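Local structure of alkylpurine DNA glycosylase AlkC (Pseudomonas fluorescens, 5VHV) at residues V306-K310 and I322-Q326; H257-T261 and I271-F275. The protein excises alkylated purine bases from DNA in base excision repair, acting as a glycosylase that does not flip the damaged nucleotide. One frame throughout, in Å; residues are numbered along the deposited sequence.

Interaction 1 of 2, residues V306-K310 and I322-Q326; sequences VFKLK and IRREQ. With nucleotides of chain D.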
loop_
_atom_site.group_PDB
_atom_site.type_symbol
_atom_site.label_atom_id
_atom_site.label_comp_id
_atom_site.label_asym_id
_atom_site.label_seq_id
_atom_site.Cartn_x
_atom_site.Cartn_y
_atom_site.Cartn_z
ATOM N N VAL A 306 -6.440 -1.892 16.300
ATOM C CA VAL A 306 -7.593 -2.655 15.836
ATOM C C VAL A 306 -7.141 -3.717 14.843
ATOM O O VAL A 306 -6.413 -3.419 13.871
ATOM C CB VAL A 306 -8.644 -1.733 15.195
ATOM C CG1 VAL A 306 -9.816 -2.554 14.653
ATOM C CG2 VAL A 306 -9.147 -0.699 16.204
ATOM N N PHE A 307 -7.596 -4.950 15.081
ATOM C CA PHE A 307 -7.421 -6.073 14.173
ATOM C C PHE A 307 -8.778 -6.541 13.661
ATOM O O PHE A 307 -9.787 -6.507 14.379
ATOM C CB PHE A 307 -6.699 -7.216 14.893
ATOM C CG PHE A 307 -5.300 -6.880 15.308
ATOM C CD1 PHE A 307 -4.310 -6.724 14.362
ATOM C CD2 PHE A 307 -4.969 -6.726 16.643
ATOM C CE1 PHE A 307 -2.996 -6.403 14.741
ATOM C CE2 PHE A 307 -3.650 -6.425 17.018
ATOM C CZ PHE A 307 -2.688 -6.275 16.091
ATOM N N LYS A 308 -8.787 -7.021 12.423
ATOM C CA LYS A 308 -10.014 -7.495 11.814
ATOM C C LYS A 308 -10.358 -8.887 12.320
ATOM O O LYS A 308 -9.480 -9.740 12.476
ATOM C CB LYS A 308 -9.872 -7.542 10.298
ATOM C CG LYS A 308 -9.448 -6.222 9.675
ATOM C CD LYS A 308 -10.487 -5.114 9.948
ATOM C CE LYS A 308 -11.811 -5.411 9.254
ATOM N NZ LYS A 308 -12.882 -4.372 9.533
ATOM N N LEU A 309 -11.646 -9.133 12.535
ATOM C CA LEU A 309 -12.076 -10.466 12.947
ATOM C C LEU A 309 -13.009 -11.099 11.926
ATOM O O LEU A 309 -12.599 -12.047 11.250
ATOM C CB LEU A 309 -12.707 -10.399 14.335
ATOM C CG LEU A 309 -12.070 -11.287 15.381
ATOM C CD1 LEU A 309 -12.806 -11.041 16.722
ATOM C CD2 LEU A 309 -12.155 -12.719 14.964
ATOM N N LYS A 310 -14.242 -10.617 11.786
ATOM C CA LYS A 310 -15.223 -11.262 10.923
ATOM C C LYS A 310 -16.258 -10.236 10.486
ATOM O O LYS A 310 -16.705 -9.420 11.292
ATOM C CB LYS A 310 -15.901 -12.416 11.684
ATOM C CG LYS A 310 -16.613 -13.450 10.832
ATOM C CD LYS A 310 -17.313 -14.480 11.724
ATOM C CE LYS A 310 -18.086 -15.515 10.922
ATOM N NZ LYS A 310 -17.193 -16.469 10.215
ATOM N N ILE A 322 -17.157 -17.008 17.922
ATOM C CA ILE A 322 -16.049 -16.305 17.295
ATOM C C ILE A 322 -14.799 -16.606 18.099
ATOM O O ILE A 322 -14.832 -16.636 19.333
ATOM C CB ILE A 322 -16.322 -14.786 17.192
ATOM C CG1 ILE A 322 -17.464 -14.561 16.177
ATOM C CG2 ILE A 322 -15.066 -14.030 16.777
ATOM C CD1 ILE A 322 -17.975 -13.161 16.086
ATOM N N ARG A 323 -13.696 -16.851 17.401
ATOM C CA ARG A 323 -12.471 -17.266 18.069
ATOM C C ARG A 323 -11.297 -16.821 17.220
ATOM O O ARG A 323 -11.306 -17.049 16.007
ATOM C CB ARG A 323 -12.440 -18.784 18.269
ATOM C CG ARG A 323 -11.161 -19.281 18.921
ATOM C CD ARG A 323 -11.228 -20.784 19.174
ATOM N NE ARG A 323 -10.031 -21.279 19.845
ATOM C CZ ARG A 323 -9.934 -21.458 21.158
ATOM N NH1 ARG A 323 -10.967 -21.183 21.945
ATOM N NH2 ARG A 323 -8.805 -21.914 21.682
ATOM N N ARG A 324 -10.301 -16.205 17.851
ATOM C CA ARG A 324 -9.093 -15.776 17.156
ATOM C C ARG A 324 -7.882 -16.008 18.040
ATOM O O ARG A 324 -7.839 -15.528 19.175
ATOM C CB ARG A 324 -9.169 -14.288 16.774
ATOM C CG ARG A 324 -7.893 -13.690 16.171
ATOM C CD ARG A 324 -7.372 -14.402 14.926
ATOM N NE ARG A 324 -8.409 -14.605 13.901
ATOM C CZ ARG A 324 -8.884 -13.658 13.091
ATOM N NH1 ARG A 324 -8.429 -12.423 13.168
ATOM N NH2 ARG A 324 -9.837 -13.958 12.218
ATOM N N GLU A 325 -6.908 -16.740 17.512
ATOM C CA GLU A 325 -5.617 -16.911 18.148
ATOM C C GLU A 325 -4.653 -15.834 17.645
ATOM O O GLU A 325 -4.673 -15.474 16.469
ATOM C CB GLU A 325 -5.124 -18.324 17.834
ATOM C CG GLU A 325 -3.728 -18.643 18.187
ATOM C CD GLU A 325 -3.365 -19.991 17.619
ATOM O OE1 GLU A 325 -2.699 -20.037 16.566
ATOM O OE2 GLU A 325 -3.805 -21.001 18.198
ATOM N N GLN A 326 -3.838 -15.280 18.547
ATOM C CA GLN A 326 -2.851 -14.273 18.152
ATOM C C GLN A 326 -1.516 -14.593 18.796
ATOM O O GLN A 326 -1.449 -14.895 19.987
ATOM C CB GLN A 326 -3.298 -12.849 18.519
ATOM C CG GLN A 326 -2.488 -11.760 17.825
ATOM C CD GLN A 326 -2.942 -10.363 18.180
ATOM O OE1 GLN A 326 -4.138 -10.103 18.352
ATOM N NE2 GLN A 326 -1.980 -9.459 18.331
ATOM P P DG D 3 -5.549 -7.221 9.866
ATOM O OP1 DG D 3 -6.215 -7.149 11.178
ATOM O OP2 DG D 3 -5.378 -6.024 9.004
ATOM O "O5'" DG D 3 -4.089 -7.777 10.041
ATOM C "C5'" DG D 3 -3.806 -8.858 10.946
ATOM C "C4'" DG D 3 -2.320 -9.133 10.992
ATOM O "O4'" DG D 3 -1.878 -9.787 9.762
ATOM C "C3'" DG D 3 -1.418 -7.900 11.143
ATOM O "O3'" DG D 3 -0.391 -8.237 12.072
ATOM C "C2'" DG D 3 -0.929 -7.620 9.706
ATOM C "C1'" DG D 3 -0.879 -9.021 9.090
ATOM N N9 DG D 3 -1.201 -9.117 7.660
ATOM C C8 DG D 3 -2.213 -8.481 6.984
ATOM N N7 DG D 3 -2.288 -8.821 5.716
ATOM C C5 DG D 3 -1.296 -9.769 5.562
ATOM C C6 DG D 3 -0.904 -10.491 4.413
ATOM O O6 DG D 3 -1.405 -10.456 3.276
ATOM N N1 DG D 3 0.154 -11.352 4.681
ATOM C C2 DG D 3 0.763 -11.486 5.893
ATOM N N2 DG D 3 1.785 -12.351 5.950
ATOM N N3 DG D 3 0.411 -10.802 6.988
ATOM C C4 DG D 3 -0.623 -9.972 6.746
ATOM P P DA D 2 -9.408 -8.023 4.170
ATOM O OP1 DA D 2 -10.677 -7.444 4.598
ATOM O OP2 DA D 2 -8.598 -7.392 3.086
ATOM O "O5'" DA D 2 -8.512 -8.139 5.488
ATOM C "C5'" DA D 2 -8.963 -8.947 6.572
ATOM C "C4'" DA D 2 -7.817 -9.316 7.501
ATOM O "O4'" DA D 2 -7.025 -10.391 6.929
ATOM C "C3'" DA D 2 -6.824 -8.209 7.775
ATOM O "O3'" DA D 2 -6.287 -8.401 9.068
ATOM C "C2'" DA D 2 -5.798 -8.407 6.658
ATOM C "C1'" DA D 2 -5.724 -9.923 6.585
ATOM N N9 DA D 2 -5.396 -10.477 5.268
ATOM C C8 DA D 2 -5.968 -10.144 4.080
ATOM N N7 DA D 2 -5.528 -10.847 3.061
ATOM C C5 DA D 2 -4.607 -11.709 3.624
ATOM C C6 DA D 2 -3.793 -12.707 3.071
ATOM N N6 DA D 2 -3.789 -13.006 1.760
ATOM N N1 DA D 2 -2.989 -13.402 3.912
ATOM C C2 DA D 2 -3.004 -13.099 5.214
ATOM N N3 DA D 2 -3.729 -12.178 5.854
ATOM C C4 DA D 2 -4.519 -11.507 4.991
#

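Interaction 2 of 2, residues H257-T261 and I271-F275; sequences HLMVT and INLSF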
loop_
_atom_site.group_PDB
_atom_site.type_symbol
_atom_site.label_atom_id
_atom_site.label_comp_id
_atom_site.label_asym_id
_atom_site.label_seq_id
_atom_site.Cartn_x
_atom_site.Cartn_y
_atom_site.Cartn_z
ATOM N N HIS A 257 -19.751 -15.556 27.064
ATOM C CA HIS A 257 -18.546 -16.377 27.178
ATOM C C HIS A 257 -17.270 -15.612 26.823
ATOM O O HIS A 257 -16.283 -16.220 26.403
ATOM C CB HIS A 257 -18.626 -17.631 26.286
ATOM C CG HIS A 257 -19.910 -18.398 26.398
ATOM N ND1 HIS A 257 -20.427 -18.819 27.601
ATOM C CD2 HIS A 257 -20.756 -18.858 25.443
ATOM C CE1 HIS A 257 -21.558 -19.474 27.389
ATOM N NE2 HIS A 257 -21.776 -19.514 26.087
ATOM N N LEU A 258 -17.230 -14.290 26.951
ATOM C CA LEU A 258 -16.055 -13.560 26.472
ATOM C C LEU A 258 -14.855 -13.912 27.334
ATOM O O LEU A 258 -14.934 -13.869 28.562
ATOM C CB LEU A 258 -16.304 -12.050 26.499
ATOM C CG LEU A 258 -15.070 -11.170 26.216
ATOM C CD1 LEU A 258 -14.514 -11.415 24.842
ATOM C CD2 LEU A 258 -15.363 -9.681 26.369
ATOM N N MET A 259 -13.763 -14.313 26.700
ATOM C CA MET A 259 -12.561 -14.610 27.457
ATOM C C MET A 259 -11.333 -14.440 26.582
ATOM O O MET A 259 -11.392 -14.538 25.347
ATOM C CB MET A 259 -12.610 -16.030 28.034
ATOM C CG MET A 259 -12.495 -17.135 27.020
ATOM S SD MET A 259 -12.710 -18.792 27.781
ATOM C CE MET A 259 -14.483 -18.832 27.948
ATOM N N VAL A 260 -10.215 -14.174 27.242
ATOM C CA VAL A 260 -8.894 -14.297 26.640
ATOM C C VAL A 260 -8.119 -15.292 27.484
ATOM O O VAL A 260 -8.100 -15.182 28.716
ATOM C CB VAL A 260 -8.179 -12.936 26.554
ATOM C CG1 VAL A 260 -6.754 -13.102 26.074
ATOM C CG2 VAL A 260 -8.921 -12.013 25.608
ATOM N N THR A 261 -7.542 -16.293 26.838
ATOM C CA THR A 261 -6.757 -17.299 27.530
ATOM C C THR A 261 -5.444 -17.509 26.800
ATOM O O THR A 261 -5.376 -17.331 25.574
ATOM C CB THR A 261 -7.498 -18.634 27.615
ATOM O OG1 THR A 261 -7.711 -19.123 26.298
ATOM C CG2 THR A 261 -8.821 -18.453 28.277
ATOM N N ILE A 271 -2.213 -15.973 22.554
ATOM C CA ILE A 271 -3.463 -15.745 23.258
ATOM C C ILE A 271 -4.596 -16.203 22.362
ATOM O O ILE A 271 -4.445 -16.326 21.148
ATOM C CB ILE A 271 -3.657 -14.276 23.668
ATOM C CG1 ILE A 271 -3.705 -13.367 22.424
ATOM C CG2 ILE A 271 -2.536 -13.884 24.607
ATOM C CD1 ILE A 271 -4.237 -11.955 22.693
ATOM N N ASN A 272 -5.741 -16.469 22.987
ATOM C CA ASN A 272 -6.951 -16.903 22.294
ATOM C C ASN A 272 -8.105 -16.036 22.766
ATOM O O ASN A 272 -8.503 -16.101 23.935
ATOM C CB ASN A 272 -7.250 -18.366 22.566
ATOM C CG ASN A 272 -6.113 -19.267 22.154
ATOM O OD1 ASN A 272 -6.070 -19.740 21.022
ATOM N ND2 ASN A 272 -5.167 -19.487 23.062
ATOM N N LEU A 273 -8.640 -15.243 21.856
ATOM C CA LEU A 273 -9.822 -14.429 22.097
ATOM C C LEU A 273 -11.048 -15.205 21.634
ATOM O O LEU A 273 -11.106 -15.650 20.484
ATOM C CB LEU A 273 -9.712 -13.107 21.332
ATOM C CG LEU A 273 -10.978 -12.262 21.244
ATOM C CD1 LEU A 273 -11.455 -11.784 22.623
ATOM C CD2 LEU A 273 -10.710 -11.051 20.347
ATOM N N SER A 274 -12.032 -15.374 22.516
ATOM C CA SER A 274 -13.246 -16.034 22.066
ATOM C C SER A 274 -14.464 -15.455 22.774
ATOM O O SER A 274 -14.375 -14.935 23.889
ATOM C CB SER A 274 -13.169 -17.559 22.269
ATOM O OG SER A 274 -13.079 -17.925 23.637
ATOM N N PHE A 275 -15.592 -15.518 22.077
ATOM C CA PHE A 275 -16.890 -15.091 22.588
ATOM C C PHE A 275 -17.960 -15.584 21.617
ATOM O O PHE A 275 -17.667 -16.036 20.500
ATOM C CB PHE A 275 -16.962 -13.572 22.748
ATOM C CG PHE A 275 -16.612 -12.819 21.494
ATOM C CD1 PHE A 275 -15.290 -12.539 21.181
ATOM C CD2 PHE A 275 -17.605 -12.417 20.606
ATOM C CE1 PHE A 275 -14.958 -11.844 20.014
ATOM C CE2 PHE A 275 -17.281 -11.731 19.445
ATOM C CZ PHE A 275 -15.951 -11.447 19.150
HETATM O O HOH W 1 -15.545 -18.120 24.659
#

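Interaction 1 of 2, residues V306-K310 and I322-Q326
The axes of 306-310 and 322-326 come no closer than 8.2 Å (N-to-C directions 144° apart), too far for backbone pairing, so the contact runs through side chains, one of which bonds a backbone carbonyl. Arg324 (chi1 t, chi2 and chi3 p) folds so that NH1 donates to Lys308 O (3.0 Å, 144°). Over one face of its guanidinium lies Leu309 CD2, 3.8 Å from Arg324 NH2; this Leu309, with chi1 between wells at -123°, also packs CD2 against Ile322 CG2 at 3.7 Å. Phe307 (m) puts CE2 3.7 Å from Gln326 NE2, an amide whose OE1 is hydrogen-bonded to Tyr291 OH. Lys308 has its CA-to-CB bond directed away from 322-326, and its m, m, m, t side chain carries NZ to a salt bridge with Asp290; its backbone N donates to OP1 of DG3 of chain D (2.9 Å, 171°). Leu309 and Lys310 both face Val289, a classic beta bulge against strand 285-294. Helix 231-235 touches Lys308, strand 270-279 pairs with 322-326, and the contact spans the gap between the sheet's two outermost strands, consistent with the open edge of an Ig-like sandwich.

Interaction 2 of 2, residues H257-T261 and I271-F275
His257, with phi/psi of 64/25, marks a corner in the chain, and its carbonyl enters the contact through a water: the water donates to His257 O at 2.7 Å and also lies 2.7 Å from Ser274 OG, hydrogen-bonded to both. Leu258 then sends its end to the buried side, where CD1 lies 3.8 Å from Leu273 CD1 and 3.9 Å from Phe275 CB; its CA makes a CA-H...O contact with Ser274 O (3.4 Å). At Met259 regular pairing sets in. Met259 N donates to Ser274 O (2.9 Å) and Ser274 N to Met259 O (3.0 Å), defining an antiparallel hydrogen-bonded pair. With axes 4.7 Å apart at 172°, this is the hairpin of strands 253-265 and 270-279, which opens the C-terminal Ig-like beta domain. Val260 forms the non-hydrogen-bonded pair with Leu273 (CA-CA 4.6 Å); its CG2 meets Leu273 CD1 at 3.9 Å, its CG1 meets Ile271 CB at 4.1 Å, and strand 350-359 adds Ala355 and Phe357 to the same apolar cluster. Thr261 returns to the more exposed face with Met259, Asn272 and Ser274. Its N donates to Asn272 O (3.1 Å), while Thr261 O accepts from Asn272 N (2.8 Å) and, weakly, from Asn272 ND2 (3.3 Å).

In the fold
Following the chain from the N terminus, the helices up to 239-244 come first, and both contacts lie in the beta domain after them. Interaction 2 closes first, with nine residues between its segments; interaction 1 opens 31 residues past Phe275 and encloses eleven. The two loops therefore run in series and neither nest nor cross. They meet in space, with centres about 10 Å apart, because strand 319-327 pairs with strand 270-279: Ile322 N to Phe275 O and Arg324 N to Leu273 O are both 2.8 Å, probable hydrogen bonds. Backbone pairing thus runs from strand 253-265 through 270-279 to 319-327; interaction 1 then reaches strand 305-314, whose backbone meets the DNA, by side chains.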